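Local coordinates for protein acyl-CoA dehydrogenase (Bacillus anthracis, PDB 3OWA) that binds flavin-adenine dinucleotide and, as in other acyl-CoA dehydrogenases, probably oxidises the acyl chain of a coenzyme A thioester to its enoyl form, at residues 556-559 against 560-564; 331-334 against 335-338. One frame throughout, in Å; residues are numbered along the deposited sequence.

Contact 1 of 2, residues 556-559 against 560-564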
loop_
_atom_site.group_PDB
_atom_site.type_symbol
_atom_site.label_atom_id
_atom_site.label_comp_id
_atom_site.label_asym_id
_atom_site.label_seq_id
_atom_site.Cartn_x
_atom_site.Cartn_y
_atom_site.Cartn_z
ATOM N N ASN A 556 14.612 25.054 18.163
ATOM C CA ASN A 556 15.841 24.372 18.605
ATOM C C ASN A 556 16.358 24.761 20.005
ATOM O O ASN A 556 15.865 25.711 20.628
ATOM C CB ASN A 556 16.954 24.501 17.553
ATOM C CG ASN A 556 17.234 25.938 17.171
ATOM O OD1 ASN A 556 17.788 26.708 17.952
ATOM N ND2 ASN A 556 16.862 26.303 15.951
ATOM N N GLY A 557 17.339 23.997 20.487
ATOM C CA GLY A 557 17.963 24.228 21.793
ATOM C C GLY A 557 16.987 24.214 22.962
ATOM O O GLY A 557 16.129 23.323 23.066
ATOM N N ASP A 558 17.126 25.218 23.827
ATOM C CA ASP A 558 16.358 25.355 25.073
ATOM C C ASP A 558 14.842 25.533 24.824
ATOM O O ASP A 558 14.020 24.844 25.437
ATOM C CB ASP A 558 16.935 26.528 25.888
ATOM C CG ASP A 558 16.069 26.908 27.103
ATOM O OD1 ASP A 558 15.920 26.072 28.031
ATOM O OD2 ASP A 558 15.550 28.050 27.126
HETATM N N MSE A 559 14.496 26.450 23.922
HETATM C CA MSE A 559 13.118 26.664 23.487
HETATM C C MSE A 559 12.454 25.379 22.966
HETATM O O MSE A 559 11.262 25.155 23.215
HETATM C CB MSE A 559 13.061 27.756 22.402
HETATM C CG MSE A 559 13.506 29.163 22.846
HETATM SE SE MSE A 559 12.272 30.031 24.081
HETATM C CE MSE A 559 10.801 30.391 22.846
ATOM N N LEU A 560 13.219 24.545 22.248
ATOM C CA LEU A 560 12.713 23.261 21.751
ATOM C C LEU A 560 12.504 22.263 22.881
ATOM O O LEU A 560 11.579 21.458 22.831
ATOM C CB LEU A 560 13.615 22.654 20.664
ATOM C CG LEU A 560 13.357 21.193 20.223
ATOM C CD1 LEU A 560 11.930 20.978 19.620
ATOM C CD2 LEU A 560 14.444 20.664 19.269
ATOM N N ARG A 561 13.353 22.306 23.906
ATOM C CA ARG A 561 13.168 21.371 25.027
ATOM C C ARG A 561 11.928 21.744 25.848
ATOM O O ARG A 561 11.212 20.865 26.322
ATOM C CB ARG A 561 14.432 21.229 25.886
ATOM C CG ARG A 561 15.321 20.054 25.442
ATOM C CD ARG A 561 16.697 20.066 26.106
ATOM N NE ARG A 561 17.543 21.135 25.572
ATOM C CZ ARG A 561 18.165 22.061 26.302
ATOM N NH1 ARG A 561 18.068 22.058 27.628
ATOM N NH2 ARG A 561 18.904 22.987 25.703
HETATM N N MSE A 562 11.662 23.043 25.958
HETATM C CA MSE A 562 10.418 23.560 26.558
HETATM C C MSE A 562 9.167 22.996 25.861
HETATM O O MSE A 562 8.321 22.362 26.492
HETATM C CB MSE A 562 10.372 25.082 26.459
HETATM C CG MSE A 562 9.848 25.773 27.700
HETATM SE SE MSE A 562 11.289 26.447 28.837
HETATM C CE MSE A 562 12.245 27.474 27.494
HETATM N N MSE A 563 9.066 23.234 24.556
HETATM C CA MSE A 563 7.956 22.721 23.748
HETATM C C MSE A 563 7.783 21.198 23.835
HETATM O O MSE A 563 6.659 20.723 23.972
HETATM C CB MSE A 563 8.086 23.198 22.299
HETATM C CG MSE A 563 7.981 24.717 22.151
HETATM SE SE MSE A 563 6.429 25.483 23.063
HETATM C CE MSE A 563 6.788 27.397 22.833
ATOM N N LEU A 564 8.888 20.448 23.785
ATOM C CA LEU A 564 8.846 18.982 23.928
ATOM C C LEU A 564 8.361 18.477 25.295
ATOM O O LEU A 564 7.693 17.441 25.360
ATOM C CB LEU A 564 10.179 18.317 23.539
ATOM C CG LEU A 564 10.702 18.357 22.085
ATOM C CD1 LEU A 564 12.075 17.709 21.965
ATOM C CD2 LEU A 564 9.737 17.709 21.059
HETATM O O HOH W 1 16.902 20.940 22.236
#
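Arg561 reaches back along the helix surface to Gly557 and Asp558. CB rests on the carbonyl oxygens of Asp558 and Gly557, with Arg561 CB 3.7 Å from Asp558 O, and CG stays near the oxygen of Gly557. A bend at chi3 (-72°) then folds the chain back toward the start of the helix. NE meets a water lying in the guanidinium plane at its edge; this water accepts a weak bond from NE and donates a short one to Gly557 O, 2.6 Å away. Gly557 O thus takes two donors, the water and Arg561 N at 3.1 Å. Arg561 CZ comes within 4.0 Å of Asp558 CA, which sits over one face of the guanidinium, and Arg561 NH2 ends 3.5 Å from that same CA. Asp558 OD1 lies well out of the guanidinium plane, 4.6 Å from Arg561 NH1, too far for a salt bridge, so any pull between them is probably that of opposite charges alone. The N-terminal end of helix 557-571 is stitched here by i to i+4 bonds: a weak one from Leu560 N to Asn556 O, a fairly straight one from Met562 N to Asp558 O, and a nearly linear one (175°) from Met563 N to Met559 O. The selenomethionine Met562, bent at chi2 and chi3, slants across Asp558 and lays CE 3.4 Å from Asp558 OD2. Leu560 CB packs on Asn556 CA, and the Leu560 side chain also touches Leu551 of helix 526-554.

Contact 2 of 2, residues 331-334 against 335-338; sequences LFES and RMST
The Phe332 ring and the selenomethionine Met336 run alongside each other, one helical turn apart and with their ends in the same direction. Met336 SE meets the Phe332 ring obliquely, over neither face nor edge, 52° off the normal and 4.8 Å from the centroid. The nearest ring atom is Phe332 CE2, 3.8 Å from Met336 SE. This is a Met-aromatic contact, with Met336 CG also brushing CD2 and CE2. Phe332 CG is anti to its backbone N (chi1 -169°), which swings the ring toward the C-terminal end of the helix to meet Met336. The same ring makes a cation-pi contact with Lys95.

In the backbone, Met336 N donates to Phe332 O at 2.9 Å, in the carbonyl plane, while Arg335 N gives its main bond to Leu331 O at 3.1 Å and a weak second one to Phe332 O. Glu333 O receives Ser337 N at 3.1 Å and, weakly, the Ser337 hydroxyl, a doubled grip from one residue near the end of helix 305-336. The Glu333 carboxylate turns elsewhere, its OE1 accepting from the backbone N of Lys95. The C-terminal end of helix 305-336 touches two other helices: Phe332 and Met336 pack on Val350 of helix 348-355, and Glu333 and Met336 touch the beginning of helix 95-105.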
loop_
_atom_site.group_PDB
_atom_site.type_symbol
_atom_site.label_atom_id
_atom_site.label_comp_id
_atom_site.label_asym_id
_atom_site.label_seq_id
_atom_site.Cartn_x
_atom_site.Cartn_y
_atom_site.Cartn_z
ATOM N N LEU A 331 -23.556 16.897 9.290
ATOM C CA LEU A 331 -23.370 18.359 9.387
ATOM C C LEU A 331 -24.029 19.077 8.207
ATOM O O LEU A 331 -24.690 20.118 8.375
ATOM C CB LEU A 331 -21.891 18.752 9.485
ATOM C CG LEU A 331 -21.161 18.412 10.782
ATOM C CD1 LEU A 331 -19.656 18.474 10.602
ATOM C CD2 LEU A 331 -21.643 19.286 11.982
ATOM N N PHE A 332 -23.835 18.514 7.018
ATOM C CA PHE A 332 -24.468 19.000 5.803
ATOM C C PHE A 332 -26.011 18.991 5.977
ATOM O O PHE A 332 -26.668 20.017 5.747
ATOM C CB PHE A 332 -23.967 18.149 4.616
ATOM C CG PHE A 332 -24.320 18.684 3.249
ATOM C CD1 PHE A 332 -24.063 17.904 2.114
ATOM C CD2 PHE A 332 -24.925 19.941 3.072
ATOM C CE1 PHE A 332 -24.389 18.381 0.807
ATOM C CE2 PHE A 332 -25.262 20.420 1.782
ATOM C CZ PHE A 332 -24.987 19.647 0.651
ATOM N N GLU A 333 -26.570 17.861 6.419
ATOM C CA GLU A 333 -28.026 17.727 6.622
ATOM C C GLU A 333 -28.597 18.718 7.637
ATOM O O GLU A 333 -29.713 19.211 7.465
ATOM C CB GLU A 333 -28.420 16.311 7.062
ATOM C CG GLU A 333 -29.106 15.461 6.004
ATOM C CD GLU A 333 -30.333 16.115 5.380
ATOM O OE1 GLU A 333 -30.289 16.340 4.153
ATOM O OE2 GLU A 333 -31.336 16.401 6.089
ATOM N N SER A 334 -27.851 19.002 8.700
ATOM C CA SER A 334 -28.382 19.907 9.705
ATOM C C SER A 334 -28.229 21.375 9.281
ATOM O O SER A 334 -28.908 22.252 9.806
ATOM C CB SER A 334 -27.807 19.627 11.094
ATOM O OG SER A 334 -26.495 20.109 11.197
ATOM N N ARG A 335 -27.349 21.633 8.322
ATOM C CA ARG A 335 -27.240 22.963 7.751
ATOM C C ARG A 335 -28.363 23.166 6.724
ATOM O O ARG A 335 -28.902 24.274 6.583
ATOM C CB ARG A 335 -25.871 23.147 7.107
ATOM C CG ARG A 335 -25.323 24.541 7.202
ATOM C CD ARG A 335 -24.868 24.850 8.611
ATOM N NE ARG A 335 -23.887 25.936 8.655
ATOM C CZ ARG A 335 -23.313 26.388 9.772
ATOM N NH1 ARG A 335 -23.620 25.862 10.953
ATOM N NH2 ARG A 335 -22.429 27.382 9.717
HETATM N N MSE A 336 -28.696 22.076 6.023
HETATM C CA MSE A 336 -29.819 21.993 5.090
HETATM C C MSE A 336 -31.173 22.242 5.767
HETATM O O MSE A 336 -32.081 22.808 5.146
HETATM C CB MSE A 336 -29.873 20.611 4.431
HETATM C CG MSE A 336 -28.764 20.310 3.422
HETATM SE SE MSE A 336 -28.925 21.340 1.824
HETATM C CE MSE A 336 -30.535 20.509 1.128
ATOM N N SER A 337 -31.304 21.797 7.020
ATOM C CA SER A 337 -32.522 21.973 7.832
ATOM C C SER A 337 -32.995 23.417 7.922
ATOM O O SER A 337 -34.196 23.671 8.015
ATOM C CB SER A 337 -32.305 21.442 9.254
ATOM O OG SER A 337 -32.424 20.032 9.299
ATOM N N THR A 338 -32.048 24.352 7.902
ATOM C CA THR A 338 -32.335 25.786 8.010
ATOM C C THR A 338 -33.057 26.330 6.781
ATOM O O THR A 338 -33.802 27.309 6.861
ATOM C CB THR A 338 -31.027 26.562 8.193
ATOM O OG1 THR A 338 -30.320 26.001 9.300
ATOM C CG2 THR A 338 -31.285 28.041 8.463
#

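Contact 2 comes first along the chain, at the C-terminal end of helix 305-336, and contact 1 follows more than two hundred residues later, at the N-terminal end of helix 557-571. Their centres are 44 Å apart and their nearest atoms about 30 Å, so the two do not touch. They belong to separate regions of the chain, both of the acyl-CoA dehydrogenase C-terminal type, consistent with a second helical region placed after the classical one. Contact 2 lies partly buried, about 18 Å from the chain centre, and joins the first of these regions to helix 95-105 of the N-terminal domain; contact 1 stands on the surface, about 37 Å from that centre.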